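Local coordinates for protein putative cell surface hydrolase (Lactobacillus plantarum, PDB 3LP5) that probably acts as a hydrolase at the cell surface, with an alpha/beta-hydrolase fold and a substrate that is not established, at residues P61-G66 against K89-T94; A75-Q80 against T149-E154; I111-L116 against K192-D197. All blocks are in the same frame, centred on the assembly; numbering follows the deposited sequence.

Interaction 1 of 3, residues P61-G66 against K89-T94; sequences PFIVIG and KALVKT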
ATOM      1  N   PRO A  61       3.693  -7.153 -13.684  1.00 15.93           N
ATOM      2  CA  PRO A  61       4.406  -7.904 -12.674  1.00 15.70           C
ATOM      3  C   PRO A  61       4.140  -7.335 -11.271  1.00 15.54           C
ATOM      4  O   PRO A  61       3.854  -6.134 -11.127  1.00 15.27           O
ATOM      5  CB  PRO A  61       5.882  -7.710 -13.064  1.00 16.05           C
ATOM      6  CG  PRO A  61       5.879  -6.390 -13.838  1.00 16.33           C
ATOM      7  CD  PRO A  61       4.594  -6.391 -14.570  1.00 15.24           C
ATOM      8  N   PHE A  62       4.214  -8.226 -10.277  1.00 13.57           N
ATOM      9  CA  PHE A  62       4.121  -7.846  -8.883  1.00 14.00           C
ATOM     10  C   PHE A  62       5.541  -7.608  -8.433  1.00 13.22           C
ATOM     11  O   PHE A  62       6.406  -8.493  -8.573  1.00 14.75           O
ATOM     12  CB  PHE A  62       3.545  -9.003  -8.044  1.00 14.03           C
ATOM     13  CG  PHE A  62       2.066  -9.317  -8.299  1.00 15.07           C
ATOM     14  CD1 PHE A  62       1.233  -8.431  -8.998  1.00 17.84           C
ATOM     15  CD2 PHE A  62       1.505 -10.491  -7.780  1.00 15.38           C
ATOM     16  CE1 PHE A  62      -0.132  -8.698  -9.199  1.00 16.10           C
ATOM     17  CE2 PHE A  62       0.135 -10.794  -8.005  1.00 16.15           C
ATOM     18  CZ  PHE A  62      -0.673  -9.899  -8.709  1.00 16.44           C
ATOM     19  N   ILE A  63       5.811  -6.446  -7.891  1.00 13.33           N
ATOM     20  CA  ILE A  63       7.128  -6.199  -7.332  1.00 12.99           C
ATOM     21  C   ILE A  63       6.985  -5.899  -5.812  1.00 14.14           C
ATOM     22  O   ILE A  63       6.302  -4.935  -5.445  1.00 14.33           O
ATOM     23  CB  ILE A  63       7.784  -5.064  -8.098  1.00 12.49           C
ATOM     24  CG1 ILE A  63       7.822  -5.390  -9.611  1.00 10.44           C
ATOM     25  CG2 ILE A  63       9.198  -4.834  -7.567  1.00 14.14           C
ATOM     26  CD1 ILE A  63       8.404  -4.161 -10.462  1.00 12.58           C
ATOM     27  N   VAL A  64       7.567  -6.742  -4.931  1.00 13.07           N
ATOM     28  CA  VAL A  64       7.501  -6.482  -3.490  1.00 13.91           C
ATOM     29  C   VAL A  64       8.746  -5.705  -3.161  1.00 14.24           C
ATOM     30  O   VAL A  64       9.846  -6.110  -3.561  1.00 15.21           O
ATOM     31  CB  VAL A  64       7.506  -7.799  -2.668  1.00 13.90           C
ATOM     32  CG1 VAL A  64       7.529  -7.536  -1.093  1.00 15.99           C
ATOM     33  CG2 VAL A  64       6.286  -8.626  -3.037  1.00 14.82           C
ATOM     34  N   ILE A  65       8.595  -4.607  -2.442  1.00 12.65           N
ATOM     35  CA  ILE A  65       9.741  -3.862  -1.933  1.00 12.87           C
ATOM     36  C   ILE A  65       9.629  -3.789  -0.428  1.00 13.59           C
ATOM     37  O   ILE A  65       8.688  -3.156   0.072  1.00 13.87           O
ATOM     38  CB  ILE A  65       9.825  -2.411  -2.518  1.00 11.30           C
ATOM     39  CG1 ILE A  65       9.896  -2.454  -4.042  1.00 13.09           C
ATOM     40  CG2 ILE A  65      11.054  -1.657  -1.891  1.00 13.76           C
ATOM     41  CD1 ILE A  65       9.860  -1.108  -4.682  1.00 11.72           C
ATOM     42  N   GLY A  66      10.549  -4.449   0.295  1.00 13.13           N
ATOM     43  CA  GLY A  66      10.597  -4.290   1.744  1.00 12.87           C
ATOM     44  C   GLY A  66      11.975  -3.933   2.229  1.00 13.19           C
ATOM     45  O   GLY A  66      12.897  -3.635   1.431  1.00 14.16           O
ATOM     46  N   LYS A  89      13.959   4.076  -7.790  1.00 16.62           N
ATOM     47  CA  LYS A  89      14.882   4.570  -8.816  1.00 16.85           C
ATOM     48  C   LYS A  89      15.685   3.476  -9.454  1.00 16.35           C
ATOM     49  O   LYS A  89      15.894   3.521 -10.636  1.00 16.21           O
ATOM     50  CB  LYS A  89      15.774   5.712  -8.319  1.00 17.76           C
ATOM     51  CG  LYS A  89      14.946   6.962  -8.103  1.00 21.62           C
ATOM     52  CD  LYS A  89      15.823   8.155  -7.999  1.00 28.03           C
ATOM     53  CE  LYS A  89      16.687   8.025  -6.793  1.00 32.45           C
ATOM     54  NZ  LYS A  89      17.298   9.333  -6.461  1.00 35.57           N
ATOM     55  N   ALA A  90      16.082   2.468  -8.689  1.00 15.71           N
ATOM     56  CA  ALA A  90      16.806   1.337  -9.277  1.00 15.97           C
ATOM     57  C   ALA A  90      15.926   0.618 -10.291  1.00 15.20           C
ATOM     58  O   ALA A  90      16.391   0.189 -11.335  1.00 14.22           O
ATOM     59  CB  ALA A  90      17.270   0.370  -8.184  1.00 14.40           C
ATOM     60  N   LEU A  91      14.630   0.518  -9.993  1.00 14.68           N
ATOM     61  CA  LEU A  91      13.703  -0.156 -10.904  1.00 15.08           C
ATOM     62  C   LEU A  91      13.437   0.631 -12.204  1.00 15.85           C
ATOM     63  O   LEU A  91      13.378   0.081 -13.287  1.00 14.87           O
ATOM     64  CB  LEU A  91      12.397  -0.415 -10.168  1.00 14.46           C
ATOM     65  CG  LEU A  91      12.440  -1.513  -9.112  1.00 17.65           C
ATOM     66  CD1 LEU A  91      11.174  -1.313  -8.212  1.00 15.26           C
ATOM     67  CD2 LEU A  91      12.470  -2.901  -9.800  1.00 13.78           C
ATOM     68  N   VAL A  92      13.283   1.945 -12.100  1.00 17.17           N
ATOM     69  CA  VAL A  92      13.070   2.684 -13.296  1.00 17.78           C
ATOM     70  C   VAL A  92      14.341   2.761 -14.152  1.00 18.69           C
ATOM     71  O   VAL A  92      14.228   2.975 -15.361  1.00 17.87           O
ATOM     72  CB  VAL A  92      12.397   4.048 -13.105  1.00 18.97           C
ATOM     73  CG1 VAL A  92      11.561   4.137 -11.806  1.00 20.24           C
ATOM     74  CG2 VAL A  92      13.319   5.231 -13.421  1.00 20.23           C
ATOM     75  N   LYS A  93      15.513   2.541 -13.548  1.00 18.54           N
ATOM     76  CA  LYS A  93      16.778   2.401 -14.313  1.00 19.93           C
ATOM     77  C   LYS A  93      16.963   1.042 -14.992  1.00 18.76           C
ATOM     78  O   LYS A  93      17.861   0.881 -15.836  1.00 21.67           O
ATOM     79  CB  LYS A  93      18.008   2.706 -13.445  1.00 19.98           C
ATOM     80  CG  LYS A  93      18.174   4.185 -13.136  1.00 24.61           C
ATOM     81  CD  LYS A  93      19.648   4.476 -12.718  1.00 31.97           C
ATOM     82  CE  LYS A  93      20.249   5.750 -13.409  1.00 37.67           C
ATOM     83  NZ  LYS A  93      20.020   7.051 -12.639  1.00 37.02           N
ATOM     84  N   THR A  94      16.137   0.069 -14.666  1.00 17.45           N
ATOM     85  CA  THR A  94      16.246  -1.269 -15.226  1.00 15.88           C
ATOM     86  C   THR A  94      15.092  -1.546 -16.200  1.00 16.24           C
ATOM     87  O   THR A  94      15.297  -2.082 -17.309  1.00 14.42           O
ATOM     88  CB  THR A  94      16.228  -2.289 -14.089  1.00 16.51           C
ATOM     89  OG1 THR A  94      17.335  -2.017 -13.236  1.00 20.19           O
ATOM     90  CG2 THR A  94      16.365  -3.724 -14.581  1.00 16.09           C
TER

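Interaction 2 of 3, residues A75-Q80 against T149-E154; sequences ANIDKQ and TSMFKE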
ATOM      1  N   ALA A  75      10.670   7.682  13.008  1.00 13.48           N
ATOM      2  CA  ALA A  75      12.059   7.690  12.676  1.00 13.25           C
ATOM      3  C   ALA A  75      12.365   6.610  11.602  1.00 13.63           C
ATOM      4  O   ALA A  75      13.152   6.861  10.660  1.00 13.23           O
ATOM      5  CB  ALA A  75      12.870   7.496  13.885  1.00 13.03           C
ATOM      6  N   ASN A  76      11.753   5.415  11.734  1.00 10.77           N
ATOM      7  CA  ASN A  76      11.954   4.398  10.778  1.00 11.15           C
ATOM      8  C   ASN A  76      11.215   4.628   9.459  1.00 10.64           C
ATOM      9  O   ASN A  76      11.748   4.350   8.375  1.00 11.03           O
ATOM     10  CB  ASN A  76      11.676   2.997  11.396  1.00 10.81           C
ATOM     11  CG  ASN A  76      12.602   2.703  12.507  1.00 11.52           C
ATOM     12  OD1 ASN A  76      12.193   2.411  13.643  1.00 17.68           O
ATOM     13  ND2 ASN A  76      13.855   2.837  12.237  1.00  8.29           N
ATOM     14  N   ILE A  77      10.013   5.163   9.556  1.00  9.98           N
ATOM     15  CA  ILE A  77       9.190   5.401   8.402  1.00 11.76           C
ATOM     16  C   ILE A  77       9.872   6.455   7.523  1.00 11.60           C
ATOM     17  O   ILE A  77       9.853   6.336   6.281  1.00 10.86           O
ATOM     18  CB  ILE A  77       7.766   5.946   8.815  1.00 11.74           C
ATOM     19  CG1 ILE A  77       6.977   4.902   9.640  1.00 17.05           C
ATOM     20  CG2 ILE A  77       6.979   6.497   7.574  1.00 13.34           C
ATOM     21  CD1 ILE A  77       6.725   3.733   8.940  1.00 21.40           C
ATOM     22  N   ASP A  78      10.494   7.455   8.142  1.00 10.85           N
ATOM     23  CA  ASP A  78      11.186   8.504   7.317  1.00 11.26           C
ATOM     24  C   ASP A  78      12.335   7.880   6.514  1.00 11.40           C
ATOM     25  O   ASP A  78      12.522   8.235   5.370  1.00 10.66           O
ATOM     26  CB  ASP A  78      11.694   9.684   8.168  1.00 11.24           C
ATOM     27  CG  ASP A  78      10.553  10.617   8.644  1.00 13.28           C
ATOM     28  OD1 ASP A  78       9.421  10.594   8.109  1.00 14.76           O
ATOM     29  OD2 ASP A  78      10.778  11.384   9.573  1.00 12.11           O
ATOM     30  N   LYS A  79      13.080   6.932   7.107  1.00 10.63           N
ATOM     31  CA  LYS A  79      14.125   6.183   6.345  1.00  9.68           C
ATOM     32  C   LYS A  79      13.561   5.238   5.302  1.00  7.73           C
ATOM     33  O   LYS A  79      14.156   5.080   4.244  1.00  7.01           O
ATOM     34  CB  LYS A  79      15.023   5.347   7.295  1.00  9.94           C
ATOM     35  CG  LYS A  79      15.767   6.177   8.325  1.00 11.41           C
ATOM     36  CD  LYS A  79      16.462   5.306   9.354  1.00 13.75           C
ATOM     37  CE  LYS A  79      16.913   6.122  10.583  1.00 15.09           C
ATOM     38  NZ  LYS A  79      18.043   5.418  11.286  1.00 16.92           N
ATOM     39  N   GLN A  80      12.472   4.547   5.627  1.00  8.46           N
ATOM     40  CA  GLN A  80      11.872   3.604   4.665  1.00  9.49           C
ATOM     41  C   GLN A  80      11.358   4.306   3.422  1.00  9.86           C
ATOM     42  O   GLN A  80      11.383   3.740   2.329  1.00 10.64           O
ATOM     43  CB  GLN A  80      10.787   2.725   5.331  1.00  9.50           C
ATOM     44  CG  GLN A  80      11.413   1.812   6.453  1.00  9.35           C
ATOM     45  CD  GLN A  80      10.440   1.594   7.670  1.00 11.68           C
ATOM     46  OE1 GLN A  80       9.346   2.143   7.705  1.00 10.17           O
ATOM     47  NE2 GLN A  80      10.840   0.761   8.630  1.00 12.42           N
ATOM     48  N   THR A 149      -0.329  13.261  15.847  1.00 16.55           N
ATOM     49  CA  THR A 149       1.026  12.779  16.037  1.00 15.26           C
ATOM     50  C   THR A 149       1.989  13.484  15.075  1.00 15.12           C
ATOM     51  O   THR A 149       1.612  14.102  14.060  1.00 15.05           O
ATOM     52  CB  THR A 149       1.135  11.244  15.863  1.00 14.60           C
ATOM     53  OG1 THR A 149       0.722  10.886  14.538  1.00 13.02           O
ATOM     54  CG2 THR A 149       0.285  10.512  16.898  1.00 14.29           C
ATOM     55  N   SER A 150       3.263  13.394  15.428  1.00 15.90           N
ATOM     56  CA  SER A 150       4.343  13.933  14.636  1.00 16.34           C
ATOM     57  C   SER A 150       4.319  13.299  13.228  1.00 15.86           C
ATOM     58  O   SER A 150       4.506  14.006  12.226  1.00 14.75           O
ATOM     59  CB  SER A 150       5.677  13.635  15.340  1.00 17.14           C
ATOM     60  OG  SER A 150       6.666  14.419  14.714  1.00 23.18           O
ATOM     61  N   MET A 151       4.106  11.975  13.178  1.00 13.74           N
ATOM     62  CA  MET A 151       3.924  11.244  11.916  1.00 13.99           C
ATOM     63  C   MET A 151       2.829  11.872  11.073  1.00 13.61           C
ATOM     64  O   MET A 151       3.065  12.239   9.935  1.00 13.05           O
ATOM     65  CB  MET A 151       3.635   9.724  12.142  1.00 14.26           C
ATOM     66  CG  MET A 151       3.456   8.866  10.841  1.00 12.93           C
ATOM     67  SD  MET A 151       5.085   8.453  10.114  1.00 11.54           S
ATOM     68  CE  MET A 151       5.440   9.809   9.020  1.00 11.80           C
ATOM     69  N   PHE A 152       1.634  12.016  11.631  1.00 12.40           N
ATOM     70  CA  PHE A 152       0.559  12.561  10.830  1.00 11.27           C
ATOM     71  C   PHE A 152       0.881  14.025  10.417  1.00 10.88           C
ATOM     72  O   PHE A 152       0.558  14.436   9.319  1.00 12.47           O
ATOM     73  CB  PHE A 152      -0.730  12.599  11.645  1.00 10.44           C
ATOM     74  CG  PHE A 152      -1.868  13.279  10.906  1.00 14.07           C
ATOM     75  CD1 PHE A 152      -2.494  12.647   9.836  1.00 11.63           C
ATOM     76  CD2 PHE A 152      -2.242  14.581  11.237  1.00 11.91           C
ATOM     77  CE1 PHE A 152      -3.538  13.265   9.136  1.00 12.88           C
ATOM     78  CE2 PHE A 152      -3.265  15.216  10.535  1.00 16.89           C
ATOM     79  CZ  PHE A 152      -3.916  14.540   9.467  1.00 13.47           C
ATOM     80  N   LYS A 153       1.525  14.786  11.286  1.00 10.72           N
ATOM     81  CA  LYS A 153       1.880  16.209  10.977  1.00 11.31           C
ATOM     82  C   LYS A 153       2.729  16.253   9.709  1.00 12.05           C
ATOM     83  O   LYS A 153       2.507  17.119   8.864  1.00 12.55           O
ATOM     84  CB  LYS A 153       2.625  16.857  12.153  1.00 12.05           C
ATOM     85  CG  LYS A 153       1.637  17.240  13.312  1.00 13.76           C
ATOM     86  CD  LYS A 153       2.389  17.946  14.484  1.00 18.06           C
ATOM     87  CE  LYS A 153       1.546  17.992  15.756  1.00 22.84           C
ATOM     88  NZ  LYS A 153       2.332  18.598  16.897  1.00 24.06           N
ATOM     89  N   GLU A 154       3.636  15.292   9.546  1.00 10.67           N
ATOM     90  CA  GLU A 154       4.495  15.290   8.390  1.00 12.07           C
ATOM     91  C   GLU A 154       3.701  14.846   7.156  1.00 11.73           C
ATOM     92  O   GLU A 154       3.791  15.493   6.141  1.00 12.95           O
ATOM     93  CB  GLU A 154       5.727  14.386   8.610  1.00 12.99           C
ATOM     94  CG  GLU A 154       6.667  14.339   7.375  1.00 15.42           C
ATOM     95  CD  GLU A 154       7.838  13.364   7.466  1.00 19.97           C
ATOM     96  OE1 GLU A 154       7.796  12.325   8.194  1.00 29.08           O
ATOM     97  OE2 GLU A 154       8.800  13.588   6.737  1.00 23.25           O
TER

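Interaction 3 of 3, residues I111-L116 against K192-D197; sequences IWTLFL and KYIFQD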
ATOM      1  N   ILE A 111       4.557   4.635   4.336  1.00 10.00           N
ATOM      2  CA  ILE A 111       5.781   4.695   3.489  1.00 11.47           C
ATOM      3  C   ILE A 111       5.458   5.143   2.055  1.00  9.35           C
ATOM      4  O   ILE A 111       6.055   6.131   1.546  1.00 10.04           O
ATOM      5  CB  ILE A 111       6.540   3.395   3.524  1.00  9.70           C
ATOM      6  CG1 ILE A 111       6.920   3.080   4.962  1.00 10.47           C
ATOM      7  CG2 ILE A 111       7.814   3.480   2.563  1.00 10.80           C
ATOM      8  CD1 ILE A 111       7.277   1.550   5.253  1.00  9.84           C
ATOM      9  N   TRP A 112       4.473   4.490   1.424  1.00  9.79           N
ATOM     10  CA  TRP A 112       4.018   4.907   0.082  1.00 10.18           C
ATOM     11  C   TRP A 112       3.571   6.351   0.111  1.00 10.12           C
ATOM     12  O   TRP A 112       3.930   7.116  -0.780  1.00 10.38           O
ATOM     13  CB  TRP A 112       2.811   4.080  -0.488  1.00 10.17           C
ATOM     14  CG  TRP A 112       3.193   2.974  -1.310  1.00 10.41           C
ATOM     15  CD1 TRP A 112       2.968   1.619  -1.042  1.00 11.42           C
ATOM     16  CD2 TRP A 112       3.971   3.019  -2.522  1.00 13.30           C
ATOM     17  NE1 TRP A 112       3.504   0.852  -2.058  1.00 12.77           N
ATOM     18  CE2 TRP A 112       4.162   1.677  -2.944  1.00 12.11           C
ATOM     19  CE3 TRP A 112       4.486   4.069  -3.318  1.00 12.10           C
ATOM     20  CZ2 TRP A 112       4.860   1.348  -4.130  1.00 11.51           C
ATOM     21  CZ3 TRP A 112       5.204   3.736  -4.499  1.00 11.30           C
ATOM     22  CH2 TRP A 112       5.379   2.387  -4.882  1.00 11.20           C
ATOM     23  N   THR A 113       2.813   6.746   1.144  1.00  9.48           N
ATOM     24  CA  THR A 113       2.267   8.108   1.072  1.00 10.81           C
ATOM     25  C   THR A 113       3.355   9.168   1.080  1.00 10.27           C
ATOM     26  O   THR A 113       3.263  10.198   0.414  1.00 12.18           O
ATOM     27  CB  THR A 113       1.270   8.407   2.267  1.00 10.58           C
ATOM     28  OG1 THR A 113       0.186   7.468   2.214  1.00 11.19           O
ATOM     29  CG2 THR A 113       0.683   9.781   2.138  1.00  9.39           C
ATOM     30  N   LEU A 114       4.321   8.983   1.969  1.00 12.07           N
ATOM     31  CA  LEU A 114       5.366   9.940   2.152  1.00 12.42           C
ATOM     32  C   LEU A 114       6.208   9.967   0.832  1.00 11.96           C
ATOM     33  O   LEU A 114       6.554  11.030   0.324  1.00 11.69           O
ATOM     34  CB  LEU A 114       6.185   9.563   3.415  1.00 12.94           C
ATOM     35  CG  LEU A 114       7.222  10.598   3.843  1.00 18.80           C
ATOM     36  CD1 LEU A 114       6.576  11.943   4.148  1.00 18.04           C
ATOM     37  CD2 LEU A 114       8.041  10.088   5.064  1.00 19.79           C
ATOM     38  N   PHE A 115       6.526   8.798   0.291  1.00 11.31           N
ATOM     39  CA  PHE A 115       7.237   8.719  -0.995  1.00 10.98           C
ATOM     40  C   PHE A 115       6.463   9.507  -2.075  1.00 12.35           C
ATOM     41  O   PHE A 115       7.084  10.279  -2.820  1.00 10.74           O
ATOM     42  CB  PHE A 115       7.397   7.266  -1.418  1.00 11.07           C
ATOM     43  CG  PHE A 115       7.801   7.095  -2.857  1.00  9.41           C
ATOM     44  CD1 PHE A 115       9.135   7.188  -3.228  1.00  8.68           C
ATOM     45  CD2 PHE A 115       6.844   6.898  -3.836  1.00  7.64           C
ATOM     46  CE1 PHE A 115       9.519   7.071  -4.573  1.00  9.27           C
ATOM     47  CE2 PHE A 115       7.218   6.827  -5.196  1.00  9.89           C
ATOM     48  CZ  PHE A 115       8.544   6.902  -5.538  1.00  9.45           C
ATOM     49  N   LEU A 116       5.114   9.340  -2.127  1.00 11.31           N
ATOM     50  CA  LEU A 116       4.352   9.980  -3.194  1.00 11.64           C
ATOM     51  C   LEU A 116       4.311  11.497  -3.030  1.00 11.37           C
ATOM     52  O   LEU A 116       4.353  12.227  -4.021  1.00 12.32           O
ATOM     53  CB  LEU A 116       2.950   9.437  -3.320  1.00 11.37           C
ATOM     54  CG  LEU A 116       2.907   7.939  -3.645  1.00 12.91           C
ATOM     55  CD1 LEU A 116       1.467   7.526  -3.432  1.00 15.55           C
ATOM     56  CD2 LEU A 116       3.389   7.610  -5.107  1.00 12.45           C
ATOM     57  N   LYS A 192      -8.233  10.147   5.606  1.00 10.40           N
ATOM     58  CA  LYS A 192      -9.107  11.017   4.823  1.00 10.43           C
ATOM     59  C   LYS A 192      -8.664  12.486   4.853  1.00 11.34           C
ATOM     60  O   LYS A 192      -8.879  13.221   3.882  1.00 11.18           O
ATOM     61  CB  LYS A 192     -10.537  10.888   5.288  1.00 10.29           C
ATOM     62  CG  LYS A 192     -10.746  11.616   6.594  1.00 12.50           C
ATOM     63  CD  LYS A 192     -12.069  11.279   7.386  1.00 16.64           C
ATOM     64  CE  LYS A 192     -13.224  10.919   6.516  1.00 22.99           C
ATOM     65  NZ  LYS A 192     -14.542  11.146   7.278  1.00 25.16           N
ATOM     66  N   TYR A 193      -8.012  12.937   5.936  1.00 10.40           N
ATOM     67  CA  TYR A 193      -7.490  14.321   5.980  1.00 10.30           C
ATOM     68  C   TYR A 193      -6.322  14.572   5.039  1.00  9.72           C
ATOM     69  O   TYR A 193      -6.120  15.701   4.580  1.00 10.97           O
ATOM     70  CB  TYR A 193      -7.071  14.740   7.426  1.00 10.08           C
ATOM     71  CG  TYR A 193      -8.129  14.454   8.449  1.00  9.98           C
ATOM     72  CD1 TYR A 193      -9.415  14.964   8.299  1.00 10.82           C
ATOM     73  CD2 TYR A 193      -7.857  13.628   9.538  1.00 10.96           C
ATOM     74  CE1 TYR A 193     -10.407  14.676   9.214  1.00 10.56           C
ATOM     75  CE2 TYR A 193      -8.835  13.356  10.476  1.00 11.91           C
ATOM     76  CZ  TYR A 193     -10.111  13.877  10.298  1.00 10.78           C
ATOM     77  OH  TYR A 193     -11.109  13.595  11.207  1.00 13.47           O
ATOM     78  N   ILE A 194      -5.562  13.540   4.770  1.00  9.21           N
ATOM     79  CA  ILE A 194      -4.463  13.591   3.823  1.00 11.17           C
ATOM     80  C   ILE A 194      -5.016  13.576   2.391  1.00 11.09           C
ATOM     81  O   ILE A 194      -4.666  14.407   1.559  1.00 12.59           O
ATOM     82  CB  ILE A 194      -3.513  12.436   4.069  1.00 11.93           C
ATOM     83  CG1 ILE A 194      -2.750  12.689   5.381  1.00 14.48           C
ATOM     84  CG2 ILE A 194      -2.393  12.392   2.973  1.00 12.50           C
ATOM     85  CD1 ILE A 194      -2.392  11.404   6.129  1.00 16.63           C
ATOM     86  N   PHE A 195      -5.941  12.685   2.113  1.00 10.91           N
ATOM     87  CA  PHE A 195      -6.296  12.385   0.721  1.00 11.79           C
ATOM     88  C   PHE A 195      -7.470  13.182   0.151  1.00 12.48           C
ATOM     89  O   PHE A 195      -7.396  13.536  -1.012  1.00 12.07           O
ATOM     90  CB  PHE A 195      -6.524  10.891   0.543  1.00 12.69           C
ATOM     91  CG  PHE A 195      -5.257  10.090   0.705  1.00 12.78           C
ATOM     92  CD1 PHE A 195      -4.213  10.231  -0.199  1.00 15.66           C
ATOM     93  CD2 PHE A 195      -5.101   9.216   1.759  1.00 14.81           C
ATOM     94  CE1 PHE A 195      -3.029   9.485  -0.056  1.00 12.32           C
ATOM     95  CE2 PHE A 195      -3.923   8.467   1.900  1.00 11.52           C
ATOM     96  CZ  PHE A 195      -2.896   8.613   0.974  1.00 12.12           C
ATOM     97  N   GLN A 196      -8.512  13.500   0.942  1.00 10.53           N
ATOM     98  CA  GLN A 196      -9.740  13.999   0.342  1.00 13.17           C
ATOM     99  C   GLN A 196      -9.404  15.389  -0.243  1.00 14.01           C
ATOM    100  O   GLN A 196      -8.731  16.227   0.389  1.00 13.88           O
ATOM    101  CB  GLN A 196     -10.921  14.152   1.353  1.00 12.04           C
ATOM    102  CG  GLN A 196     -11.448  12.860   1.965  1.00 17.68           C
ATOM    103  CD  GLN A 196     -12.660  13.058   2.965  1.00 22.81           C
ATOM    104  OE1 GLN A 196     -12.626  13.844   4.029  1.00 17.72           O
ATOM    105  NE2 GLN A 196     -13.718  12.334   2.642  1.00 18.93           N
ATOM    106  N   ASP A 197      -9.867  15.626  -1.454  1.00 15.74           N
ATOM    107  CA  ASP A 197      -9.517  16.897  -2.147  1.00 16.54           C
ATOM    108  C   ASP A 197      -8.027  17.138  -2.469  1.00 14.93           C
ATOM    109  O   ASP A 197      -7.673  18.221  -2.915  1.00 15.61           O
ATOM    110  CB  ASP A 197     -10.159  18.101  -1.466  1.00 17.41           C
ATOM    111  CG  ASP A 197     -11.677  18.237  -1.841  1.00 22.50           C
ATOM    112  OD1 ASP A 197     -12.334  17.217  -2.133  1.00 29.95           O
ATOM    113  OD2 ASP A 197     -12.218  19.366  -1.888  1.00 30.34           O
TER

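Interaction 1 of 3, residues P61-G66 against K89-T94
L91 meets I63 and I65 through a single methyl group, and the whole contact between 61-66 and 89-94 turns on it. CD1 of L91 lies 3.8 Å from CD1 of I65, the two side chains reaching for each other tip to tip. The same CD1 is 4.1 Å from CG2 of I63, but here the side chains slide past one another in opposite directions, so that I63 offers its short branch and not the end of its chain. Both isoleucines have nearly the same shape, CG2 anti to the backbone N, and their places along the strand relative to L91 decide which branch meets CD1. I63 and I65 are two apart on a strand and therefore share one face of it, which is why one leucine can address both. No hydrogen bond crosses between the segments; the contact is purely apolar, and all three residues are buried. Further out, L38 and L40 of strand 37-42 also touch L91, and F62 and V64, on the other face of the strand, pack on L27 and F20 of helix 17-30. Helix 74-92 thus lays its C-terminal part over strands 62-67 and 37-42, on the side of the sheet away from helix 17-30.

Interaction 2 of 3, residues A75-Q80 against T149-E154
I77 and M151 cross at about a right angle, the thioether of the methionine lying against the branched part of the isoleucine. The sulfur does most of the touching: M151 SD sits 3.7 Å from I77 CG2 and 3.9 Å from I77 CB. The terminal methyl continues along the same branch, M151 CE being 3.9 Å from I77 CG2. M151 gets there by bending. Its CG leaves anti to the backbone N (chi1 -179°), after which turns at both chi2 and chi3 fold the chain and bring its end nearer to helix 75-80 than its first bond would suggest. With an alanine here the sulfur and terminal methyl would be gone, and a gap is likely to open beside I77 between the two helices.

Beside this apolar pair, D78 and E154 come from opposite directions. Their oxygens OD1 and OE1 are modelled too close together for the detail of the pair to be trusted, and one of the acids may carry a proton. K74 may offset part of the negative charge: its NZ forms a salt bridge with OD2 of D78 and a long, weak ion pair with OE1 of E154. E154 OE2 has another long, weak ion pair, with R118.

At the start of the second helix T149 is the N-cap, its OG1 accepting from F152 N at 3.2 Å with a nearly straight bond of 166°. The axes of the two short helical segments approach to 11.2 Å, their N-to-C directions 33° apart. Helix 107-118 adjoins both, its L114 touching D78 and E154 while N107 meets I77, and on the far side F152 carries helix 150-157 onto Y193 and I194 of helix 191-195.

Interaction 3 of 3, residues I111-L116 against K192-D197
Chi1 of -60° at T113 sets its two branches to separate tasks: OG1 stands beside the backbone N, and CG2 stands anti to it and meets I194. In F195 (chi1 -68°) CG lies beside the backbone N, and although the first bond of the side chain does not aim at helix 107-118, the ring end comes close to it; threonine and phenylalanine approach from opposite directions. T113 OG1 lies 3.5 Å from F195 CZ, at the ring edge and near its plane, while T113 CG2 is 3.9 Å from the same carbon. The methyl also reaches I194, with CG2 of T113 4.1 Å from CG2 of I194. That isoleucine methyl has a second neighbour within its own segment, for it sits 4.1 Å above the plane of the F195 ring, over its centre. The ring is thus met at its edge by T113 and on one face by I194.

No hydrogen bond joins the segments, yet the buried hydroxyl of T113 is satisfied, since OG1 is hydrogen-bonded to the carbonyl O of G109 one turn earlier in its helix. Y138, from a loop, touches both T113 and I194. L131 of strand 127-134 touches W112, L116 and F195, while L155 of helix 150-157 packs on I194; helix 107-118 and the short helix 191-195 are thereby tied to the same strand of the sheet.

Interactions 1 and 3 are buried, each resting on three residues and free of charge; interaction 1 pairs a sheet strand with a helix through aliphatic methyls alone, whereas interaction 3 brings two helices together with a hydroxyl and an aromatic ring. Interaction 2 is only partly buried, and there acidic groups join the apolar packing. Helix 74-92 serves interactions 1 and 2, at opposite ends and with centres 23 Å apart. Interactions 2 and 3 lie closer and touch, Q80 packing on I111. The contrast within this alpha/beta-hydrolase fold is plain: the two buried contacts hold no charged groups, while the partly buried one does.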